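Local coordinates for CalG4 (Micromonospora echinospora, PDB 3IA7), which is a GT-B-fold protein of the glycosyltransferase type, built from two domains that each carry a parallel beta sheet flanked by helices, at residues F9-G14 and V110-A115; P126-T131 and E186-V191; G133-E138 and E206-V211. All coordinates share one frame; numbering follows the deposited sequence.

In the fold
All three contacts belong to the N-terminal parallel sheet of a GT-B fold, and each is largely buried. Interaction 2 lies within the sheet, pairing strands 127-131 and 189-191 through backbone hydrogen bonds. Interaction 1 joins the chain leaving two adjacent strands, and interaction 3 lays a loop on the edge strand 208-210; neither has a hydrogen bond between its own segments. In interaction 1 a valine packs on a phenylalanine ring and a proline on strand-end backbone; in interaction 3 two phenylalanines meet a small loop residue, and Ala-136 is exposed. Interaction 2 touches both others: Val-110 N faces Leu-130 O at 2.8 Å, and Thr-189 O faces Ala-209 N at 2.8 Å, whereas interactions 1 and 3 do not touch.

Interaction 1 of 3, residues F9-G14 and V110-A115; sequences FANVQG and VFPFIA
Val-12 meets Phe-111 and Pro-112 where the chain leaves adjacent strands 6-10 and 105-109 of the N-terminal parallel sheet. Val-12 carries the apolar part. Its CB lies 3.7 Å from CD2 of Phe-111, and its CG2, anti to the backbone N, stands over one face of the ring, 4.2 Å from the centroid and offset toward the rim, as a CH-pi contact. CG1 meets the ring nearer its root, 3.8 Å from Phe-111 CG. The two side chains cross at about a right angle. On the aromatic side, CG lies anti to the backbone N (chi1 178°), and CD of Pro-112 sits at the edge of the same ring, in its plane.

Both segments belong to the Rossmann-like N-terminal domain of the GT-B fold: 9-14 leads from strand 6-10 toward helix 15-30, and 110-115 runs from the end of strand 105-109 into the first turn of helix 113-123. Pro-112 takes the N-cap position of the latter helix and is the centre of an inverse gamma turn. Its CG reaches back across the gap to Ala-10 O at 3.6 Å and to Asn-11 CA at 3.9 Å, so the pyrrolidine ring packs on backbone as the strand gives way to loop.

Asn-11 OD1 accepts a bent hydrogen bond from Val-12 N, the next residue's amide, at 2.8 Å (130° at the hydrogen). Its amide ND2 is bound by His-17 O and Tyr-37 OH, which probably help to set the rotation of the amide. Helix 75-98 packs against the contact, Tyr-83 meeting the Phe-111 ring edge to face and Ile-90 touching Pro-112.

Interaction 2 of 3, residues P126-T131 and E186-V191; sequences PAVRLT and EGLTIV
Arg-129 N donates to Leu-188 O at 2.8 Å. Arg-129 O accepts from Ile-190 N, also at 2.8 Å, and Ile-190 O takes Thr-131 N at 2.9 Å. Arg-129 thus has both its backbone polar groups bound to the residues flanking Thr-189, its bridge partner.

Side chains follow the alternation. Leu-130 and Ile-190 share one face, where Leu-130 CD2 lies 3.7 Å from Ile-190 CB, and Val-128 CG1 reaches Ile-190 CG1 at 3.8 Å. Arg-129 and Thr-189 run side by side on the other face, as do Thr-131 and Val-191.

The Glu-186 chain bends at chi2 (46°), which puts CD near Ala-127, 4.0 Å from its CB. Glu-186 OE2 accepts from Gly-187 N at 2.9 Å and from water 1, which in turn accepts from Ala-127 N. Tyr-108 OH bonds both Glu-186 OE1 and Arg-129 NE, bridging two groups probably of opposite charge, whose nearest charged atoms, Arg-129 NH2 and Glu-186 OE1, are 5.0 Å apart. Helix 385-400 lies over the Val-128 face through Tyr-396, helix 113-123 over the Arg-129 face. Adjacent parallel strands sandwiched between helices are typical of the Rossmann-like domains of GT-B proteins.

Interaction 3 of 3, residues G133-E138 and E206-V211; sequences GFAANE and ERFAFV
At one edge of the N-terminal Rossmann-like sheet of this GT-B fold, Ala-135 of the loop after strand 127-131 packs on Phe-208 and Phe-210 of strand 208-210, the outermost strand on that side within the chain. The loop passes across strand 189-191, which separates the two strands in the sheet, and Val-191 of that strand touches both Ala-135 and Phe-210.

The methyl of Ala-135 reaches both rings: CB is 3.9 Å from Phe-208 CD1 and 4.3 Å from Phe-210 CE1, approaching each obliquely. These phenylalanines, two positions apart on the strand, have nearly the same side-chain torsions. In Phe-208, CG lies anti to the carbonyl carbon (chi1 -64°). Farther out, CE1 and CZ of the ring lie near Ala-136 O.

Polar groups nearby are bound by residues around the contact. Gln-198 OE1 accepts from Ala-135 N, while the Asn-137 side chain is held at both ends, OD1 accepting from His-139 N and ND2 bonded to Thr-203 OG1. Phe-204 meets the Phe-208 ring edge to face and also touches Ala-135. At the tip of that ring, Phe-208 CZ lies 3.5 Å from Ala-136 O and 4.5 Å from Asn-137 CB.

Interaction 1 of 3, residues F9-G14 and V110-A115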
loop_
_atom_site.group_PDB
_atom_site.type_symbol
_atom_site.label_atom_id
_atom_site.label_comp_id
_atom_site.label_asym_id
_atom_site.label_seq_id
_atom_site.Cartn_x
_atom_site.Cartn_y
_atom_site.Cartn_z
ATOM N N PHE A 9 2.172 5.290 -20.366
ATOM C CA PHE A 9 0.830 4.981 -19.846
ATOM C C PHE A 9 -0.118 6.108 -20.224
ATOM O O PHE A 9 0.126 7.275 -19.957
ATOM C CB PHE A 9 0.848 4.872 -18.318
ATOM C CG PHE A 9 1.365 3.587 -17.794
ATOM C CD1 PHE A 9 2.695 3.202 -17.998
ATOM C CD2 PHE A 9 0.540 2.768 -17.028
ATOM C CE1 PHE A 9 3.185 1.983 -17.476
ATOM C CE2 PHE A 9 1.021 1.551 -16.486
ATOM C CZ PHE A 9 2.359 1.154 -16.733
ATOM N N ALA A 10 -1.208 5.757 -20.856
ATOM C CA ALA A 10 -2.300 6.725 -21.121
ATOM C C ALA A 10 -3.484 6.388 -20.218
ATOM O O ALA A 10 -4.051 5.257 -20.316
ATOM C CB ALA A 10 -2.716 6.664 -22.610
ATOM N N ASN A 11 -3.894 7.335 -19.364
ATOM C CA ASN A 11 -4.992 7.095 -18.455
ATOM C C ASN A 11 -5.864 8.342 -18.308
ATOM O O ASN A 11 -5.419 9.475 -18.588
ATOM C CB ASN A 11 -4.497 6.661 -17.054
ATOM C CG ASN A 11 -5.514 5.731 -16.317
ATOM O OD1 ASN A 11 -6.700 5.629 -16.664
ATOM N ND2 ASN A 11 -5.008 4.989 -15.362
ATOM N N VAL A 12 -7.109 8.118 -17.921
ATOM C CA VAL A 12 -8.025 9.213 -17.637
ATOM C C VAL A 12 -7.778 9.664 -16.172
ATOM O O VAL A 12 -7.161 8.951 -15.387
ATOM C CB VAL A 12 -9.509 8.818 -17.907
ATOM C CG1 VAL A 12 -9.912 7.696 -16.996
ATOM C CG2 VAL A 12 -10.462 10.022 -17.672
ATOM N N GLN A 13 -8.230 10.857 -15.812
ATOM C CA GLN A 13 -8.069 11.248 -14.423
ATOM C C GLN A 13 -9.148 10.521 -13.594
ATOM O O GLN A 13 -10.159 10.072 -14.125
ATOM C CB GLN A 13 -8.053 12.774 -14.270
ATOM C CG GLN A 13 -9.273 13.441 -14.675
ATOM C CD GLN A 13 -9.428 14.861 -14.097
ATOM O OE1 GLN A 13 -8.507 15.478 -13.457
ATOM N NE2 GLN A 13 -10.599 15.407 -14.362
ATOM N N GLY A 14 -8.933 10.383 -12.304
ATOM C CA GLY A 14 -9.934 9.764 -11.463
ATOM C C GLY A 14 -9.271 8.646 -10.703
ATOM O O GLY A 14 -8.496 7.832 -11.266
ATOM N N VAL A 110 -8.622 1.064 -20.023
ATOM C CA VAL A 110 -9.794 0.824 -20.893
ATOM C C VAL A 110 -10.666 2.066 -21.178
ATOM O O VAL A 110 -11.189 2.206 -22.283
ATOM C CB VAL A 110 -10.644 -0.359 -20.376
ATOM C CG1 VAL A 110 -11.265 -0.001 -19.027
ATOM C CG2 VAL A 110 -11.741 -0.771 -21.427
ATOM N N PHE A 111 -10.773 2.996 -20.238
ATOM C CA PHE A 111 -11.590 4.196 -20.519
ATOM C C PHE A 111 -11.013 4.999 -21.736
ATOM O O PHE A 111 -11.737 5.261 -22.716
ATOM C CB PHE A 111 -11.722 5.048 -19.263
ATOM C CG PHE A 111 -12.513 6.349 -19.468
ATOM C CD1 PHE A 111 -13.746 6.524 -18.845
ATOM C CD2 PHE A 111 -12.001 7.376 -20.248
ATOM C CE1 PHE A 111 -14.486 7.739 -19.053
ATOM C CE2 PHE A 111 -12.734 8.585 -20.465
ATOM C CZ PHE A 111 -13.953 8.748 -19.844
ATOM N N PRO A 112 -9.731 5.372 -21.707
ATOM C CA PRO A 112 -9.138 5.921 -22.946
ATOM C C PRO A 112 -8.648 4.894 -23.989
ATOM O O PRO A 112 -7.568 5.080 -24.573
ATOM C CB PRO A 112 -7.938 6.748 -22.397
ATOM C CG PRO A 112 -7.450 5.869 -21.223
ATOM C CD PRO A 112 -8.774 5.448 -20.574
ATOM N N PHE A 113 -9.450 3.864 -24.303
ATOM C CA PHE A 113 -8.913 2.843 -25.189
ATOM C C PHE A 113 -8.789 3.389 -26.617
ATOM O O PHE A 113 -7.936 2.915 -27.336
ATOM C CB PHE A 113 -9.742 1.569 -25.199
ATOM C CG PHE A 113 -11.021 1.667 -26.014
ATOM C CD1 PHE A 113 -11.050 1.170 -27.322
ATOM C CD2 PHE A 113 -12.184 2.200 -25.476
ATOM C CE1 PHE A 113 -12.218 1.232 -28.150
ATOM C CE2 PHE A 113 -13.395 2.230 -26.280
ATOM C CZ PHE A 113 -13.389 1.725 -27.609
ATOM N N ILE A 114 -9.654 4.343 -27.013
ATOM C CA ILE A 114 -9.532 4.911 -28.340
ATOM C C ILE A 114 -8.185 5.645 -28.477
ATOM O O ILE A 114 -7.411 5.412 -29.407
ATOM C CB ILE A 114 -10.721 5.833 -28.703
ATOM C CG1 ILE A 114 -12.028 5.003 -28.664
ATOM C CG2 ILE A 114 -10.481 6.475 -30.070
ATOM C CD1 ILE A 114 -13.280 5.822 -28.583
ATOM N N ALA A 115 -7.880 6.477 -27.512
ATOM C CA ALA A 115 -6.561 7.158 -27.492
ATOM C C ALA A 115 -5.442 6.152 -27.504
ATOM O O ALA A 115 -4.484 6.276 -28.246
ATOM C CB ALA A 115 -6.453 8.037 -26.212
#

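Interaction 2 of 3, residues P126-T131 and E186-V191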
loop_
_atom_site.group_PDB
_atom_site.type_symbol
_atom_site.label_atom_id
_atom_site.label_comp_id
_atom_site.label_asym_id
_atom_site.label_seq_id
_atom_site.Cartn_x
_atom_site.Cartn_y
_atom_site.Cartn_z
ATOM N N PRO A 126 3.441 -1.751 -30.143
ATOM C CA PRO A 126 2.543 -2.672 -29.451
ATOM C C PRO A 126 1.844 -1.955 -28.306
ATOM O O PRO A 126 2.308 -0.875 -27.835
ATOM C CB PRO A 126 3.484 -3.786 -28.931
ATOM C CG PRO A 126 4.790 -3.097 -28.748
ATOM C CD PRO A 126 4.863 -2.045 -29.873
ATOM N N ALA A 127 0.692 -2.475 -27.900
ATOM C CA ALA A 127 -0.052 -1.857 -26.827
ATOM C C ALA A 127 -0.553 -2.906 -25.855
ATOM O O ALA A 127 -0.715 -4.068 -26.233
ATOM C CB ALA A 127 -1.264 -0.998 -27.384
ATOM N N VAL A 128 -0.731 -2.491 -24.603
ATOM C CA VAL A 128 -1.279 -3.318 -23.547
ATOM C C VAL A 128 -2.456 -2.577 -22.982
ATOM O O VAL A 128 -2.330 -1.389 -22.661
ATOM C CB VAL A 128 -0.264 -3.464 -22.373
ATOM C CG1 VAL A 128 -0.932 -4.134 -21.116
ATOM C CG2 VAL A 128 0.994 -4.167 -22.805
ATOM N N ARG A 129 -3.579 -3.278 -22.799
ATOM C CA ARG A 129 -4.741 -2.702 -22.180
ATOM C C ARG A 129 -4.741 -2.985 -20.644
ATOM O O ARG A 129 -4.455 -4.119 -20.199
ATOM C CB ARG A 129 -6.019 -3.285 -22.802
ATOM C CG ARG A 129 -7.300 -2.733 -22.116
ATOM C CD ARG A 129 -8.591 -3.219 -22.869
ATOM N NE ARG A 129 -8.560 -2.769 -24.287
ATOM C CZ ARG A 129 -9.627 -2.620 -25.062
ATOM N NH1 ARG A 129 -10.839 -2.896 -24.583
ATOM N NH2 ARG A 129 -9.484 -2.152 -26.306
ATOM N N LEU A 130 -5.174 -2.000 -19.883
ATOM C CA LEU A 130 -5.432 -2.193 -18.451
ATOM C C LEU A 130 -6.877 -1.999 -18.105
ATOM O O LEU A 130 -7.543 -1.090 -18.624
ATOM C CB LEU A 130 -4.657 -1.151 -17.624
ATOM C CG LEU A 130 -3.150 -0.974 -17.777
ATOM C CD1 LEU A 130 -2.638 0.188 -16.749
ATOM C CD2 LEU A 130 -2.302 -2.314 -17.627
ATOM N N THR A 131 -7.362 -2.789 -17.149
ATOM C CA THR A 131 -8.690 -2.471 -16.590
ATOM C C THR A 131 -8.801 -2.839 -15.125
ATOM O O THR A 131 -8.358 -3.907 -14.715
ATOM C CB THR A 131 -9.902 -3.079 -17.431
ATOM O OG1 THR A 131 -11.139 -2.714 -16.810
ATOM C CG2 THR A 131 -9.806 -4.611 -17.579
ATOM N N GLU A 186 -7.230 -6.507 -27.257
ATOM C CA GLU A 186 -5.811 -6.129 -27.213
ATOM C C GLU A 186 -4.862 -7.335 -27.176
ATOM O O GLU A 186 -5.264 -8.419 -26.773
ATOM C CB GLU A 186 -5.537 -5.201 -26.009
ATOM C CG GLU A 186 -4.227 -4.401 -26.189
ATOM C CD GLU A 186 -4.100 -3.787 -27.603
ATOM O OE1 GLU A 186 -4.737 -2.753 -27.876
ATOM O OE2 GLU A 186 -3.416 -4.379 -28.466
ATOM N N GLY A 187 -3.633 -7.167 -27.667
ATOM C CA GLY A 187 -2.636 -8.274 -27.639
ATOM C C GLY A 187 -2.394 -8.797 -26.211
ATOM O O GLY A 187 -2.108 -9.989 -26.011
ATOM N N LEU A 188 -2.489 -7.891 -25.231
ATOM C CA LEU A 188 -2.410 -8.214 -23.784
ATOM C C LEU A 188 -3.340 -7.290 -22.994
ATOM O O LEU A 188 -3.388 -6.068 -23.227
ATOM C CB LEU A 188 -0.956 -8.092 -23.219
ATOM C CG LEU A 188 -0.791 -8.302 -21.685
ATOM C CD1 LEU A 188 -1.108 -9.798 -21.304
ATOM C CD2 LEU A 188 0.603 -7.834 -21.175
ATOM N N THR A 189 -4.106 -7.882 -22.071
ATOM C CA THR A 189 -4.970 -7.122 -21.195
ATOM C C THR A 189 -4.673 -7.556 -19.757
ATOM O O THR A 189 -4.760 -8.758 -19.449
ATOM C CB THR A 189 -6.476 -7.367 -21.524
ATOM O OG1 THR A 189 -6.747 -6.969 -22.906
ATOM C CG2 THR A 189 -7.355 -6.478 -20.593
ATOM N N ILE A 190 -4.315 -6.583 -18.916
ATOM C CA ILE A 190 -4.050 -6.781 -17.522
ATOM C C ILE A 190 -5.310 -6.334 -16.788
ATOM O O ILE A 190 -5.741 -5.162 -16.857
ATOM C CB ILE A 190 -2.800 -5.965 -17.002
ATOM C CG1 ILE A 190 -1.558 -6.151 -17.922
ATOM C CG2 ILE A 190 -2.533 -6.254 -15.449
ATOM C CD1 ILE A 190 -0.916 -7.476 -17.873
ATOM N N VAL A 191 -5.923 -7.289 -16.101
ATOM C CA VAL A 191 -7.168 -7.048 -15.418
ATOM C C VAL A 191 -6.893 -7.090 -13.924
ATOM O O VAL A 191 -6.391 -8.126 -13.412
ATOM C CB VAL A 191 -8.188 -8.173 -15.780
ATOM C CG1 VAL A 191 -9.481 -7.928 -15.044
ATOM C CG2 VAL A 191 -8.444 -8.225 -17.291
HETATM O O HOH W 1 -0.922 -4.196 -29.530
#

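Interaction 3 of 3, residues G133-E138 and E206-V211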
loop_
_atom_site.group_PDB
_atom_site.type_symbol
_atom_site.label_atom_id
_atom_site.label_comp_id
_atom_site.label_asym_id
_atom_site.label_seq_id
_atom_site.Cartn_x
_atom_site.Cartn_y
_atom_site.Cartn_z
ATOM N N GLY A 133 -11.893 -2.968 -14.038
ATOM C CA GLY A 133 -13.305 -3.522 -14.050
ATOM C C GLY A 133 -13.293 -4.839 -14.821
ATOM O O GLY A 133 -12.214 -5.333 -15.144
ATOM N N PHE A 134 -14.465 -5.399 -15.135
ATOM C CA PHE A 134 -14.543 -6.671 -15.834
ATOM C C PHE A 134 -13.957 -6.539 -17.223
ATOM O O PHE A 134 -14.171 -5.532 -17.925
ATOM C CB PHE A 134 -16.007 -7.147 -15.925
ATOM C CG PHE A 134 -16.659 -7.332 -14.586
ATOM C CD1 PHE A 134 -15.942 -7.933 -13.539
ATOM C CD2 PHE A 134 -17.955 -6.911 -14.352
ATOM C CE1 PHE A 134 -16.512 -8.122 -12.271
ATOM C CE2 PHE A 134 -18.557 -7.118 -13.068
ATOM C CZ PHE A 134 -17.814 -7.719 -12.033
ATOM N N ALA A 135 -13.186 -7.556 -17.591
ATOM C CA ALA A 135 -12.787 -7.758 -18.978
ATOM C C ALA A 135 -13.971 -8.050 -19.956
ATOM O O ALA A 135 -15.027 -8.548 -19.529
ATOM C CB ALA A 135 -11.757 -8.876 -19.022
ATOM N N ALA A 136 -13.765 -7.755 -21.234
ATOM C CA ALA A 136 -14.784 -7.953 -22.261
ATOM C C ALA A 136 -14.205 -8.832 -23.334
ATOM O O ALA A 136 -13.018 -8.744 -23.693
ATOM C CB ALA A 136 -15.274 -6.612 -22.859
ATOM N N ASN A 137 -15.049 -9.722 -23.823
ATOM C CA ASN A 137 -14.729 -10.481 -25.030
ATOM C C ASN A 137 -16.036 -10.801 -25.747
ATOM O O ASN A 137 -17.099 -10.267 -25.405
ATOM C CB ASN A 137 -13.901 -11.748 -24.691
ATOM C CG ASN A 137 -14.692 -12.796 -23.866
ATOM O OD1 ASN A 137 -15.890 -12.645 -23.639
ATOM N ND2 ASN A 137 -13.998 -13.868 -23.425
ATOM N N GLU A 138 -16.010 -11.743 -26.678
ATOM C CA GLU A 138 -17.247 -12.032 -27.433
ATOM C C GLU A 138 -18.373 -12.628 -26.576
ATOM O O GLU A 138 -19.534 -12.650 -26.997
ATOM C CB GLU A 138 -16.941 -12.897 -28.649
ATOM C CG GLU A 138 -16.618 -14.334 -28.292
ATOM C CD GLU A 138 -15.126 -14.601 -27.999
ATOM O OE1 GLU A 138 -14.352 -13.664 -27.620
ATOM O OE2 GLU A 138 -14.747 -15.805 -28.155
ATOM N N GLU A 206 -5.411 -16.639 -23.172
ATOM C CA GLU A 206 -4.158 -16.268 -22.532
ATOM C C GLU A 206 -3.769 -14.793 -22.744
ATOM O O GLU A 206 -2.883 -14.335 -22.048
ATOM C CB GLU A 206 -2.993 -17.187 -22.965
ATOM C CG GLU A 206 -2.775 -17.191 -24.461
ATOM C CD GLU A 206 -3.888 -17.969 -25.185
ATOM O OE1 GLU A 206 -4.556 -18.823 -24.537
ATOM O OE2 GLU A 206 -4.127 -17.686 -26.380
ATOM N N ARG A 207 -4.434 -14.073 -23.654
ATOM C CA ARG A 207 -4.264 -12.601 -23.779
ATOM C C ARG A 207 -4.800 -11.809 -22.578
ATOM O O ARG A 207 -4.612 -10.595 -22.487
ATOM C CB ARG A 207 -4.914 -12.091 -25.044
ATOM C CG ARG A 207 -4.291 -12.619 -26.380
ATOM C CD ARG A 207 -5.177 -12.125 -27.494
ATOM N NE ARG A 207 -6.505 -12.755 -27.446
ATOM C CZ ARG A 207 -7.449 -12.566 -28.365
ATOM N NH1 ARG A 207 -7.213 -11.750 -29.372
ATOM N NH2 ARG A 207 -8.629 -13.171 -28.271
ATOM N N PHE A 208 -5.501 -12.459 -21.663
ATOM C CA PHE A 208 -6.024 -11.760 -20.470
ATOM C C PHE A 208 -5.271 -12.270 -19.239
ATOM O O PHE A 208 -5.297 -13.474 -18.962
ATOM C CB PHE A 208 -7.528 -11.986 -20.309
ATOM C CG PHE A 208 -8.348 -11.405 -21.442
ATOM C CD1 PHE A 208 -8.915 -10.133 -21.317
ATOM C CD2 PHE A 208 -8.477 -12.088 -22.646
ATOM C CE1 PHE A 208 -9.677 -9.570 -22.364
ATOM C CE2 PHE A 208 -9.187 -11.529 -23.730
ATOM C CZ PHE A 208 -9.816 -10.267 -23.573
ATOM N N ALA A 209 -4.581 -11.380 -18.537
ATOM C CA ALA A 209 -3.976 -11.758 -17.253
ATOM C C ALA A 209 -4.789 -11.190 -16.052
ATOM O O ALA A 209 -4.904 -9.964 -15.869
ATOM C CB ALA A 209 -2.510 -11.304 -17.187
ATOM N N PHE A 210 -5.352 -12.079 -15.246
ATOM C CA PHE A 210 -6.164 -11.617 -14.047
ATOM C C PHE A 210 -5.220 -11.502 -12.839
ATOM O O PHE A 210 -4.948 -12.497 -12.128
ATOM C CB PHE A 210 -7.365 -12.551 -13.795
ATOM C CG PHE A 210 -8.349 -12.553 -14.951
ATOM C CD1 PHE A 210 -9.407 -11.619 -14.969
ATOM C CD2 PHE A 210 -8.149 -13.393 -16.046
ATOM C CE1 PHE A 210 -10.312 -11.575 -16.073
ATOM C CE2 PHE A 210 -9.036 -13.376 -17.185
ATOM C CZ PHE A 210 -10.109 -12.437 -17.189
ATOM N N VAL A 211 -4.647 -10.316 -12.659
ATOM C CA VAL A 211 -3.569 -10.130 -11.661
ATOM C C VAL A 211 -4.055 -9.734 -10.267
ATOM O O VAL A 211 -3.287 -9.679 -9.297
ATOM C CB VAL A 211 -2.418 -9.182 -12.181
ATOM C CG1 VAL A 211 -1.810 -9.733 -13.529
ATOM C CG2 VAL A 211 -2.956 -7.718 -12.268
#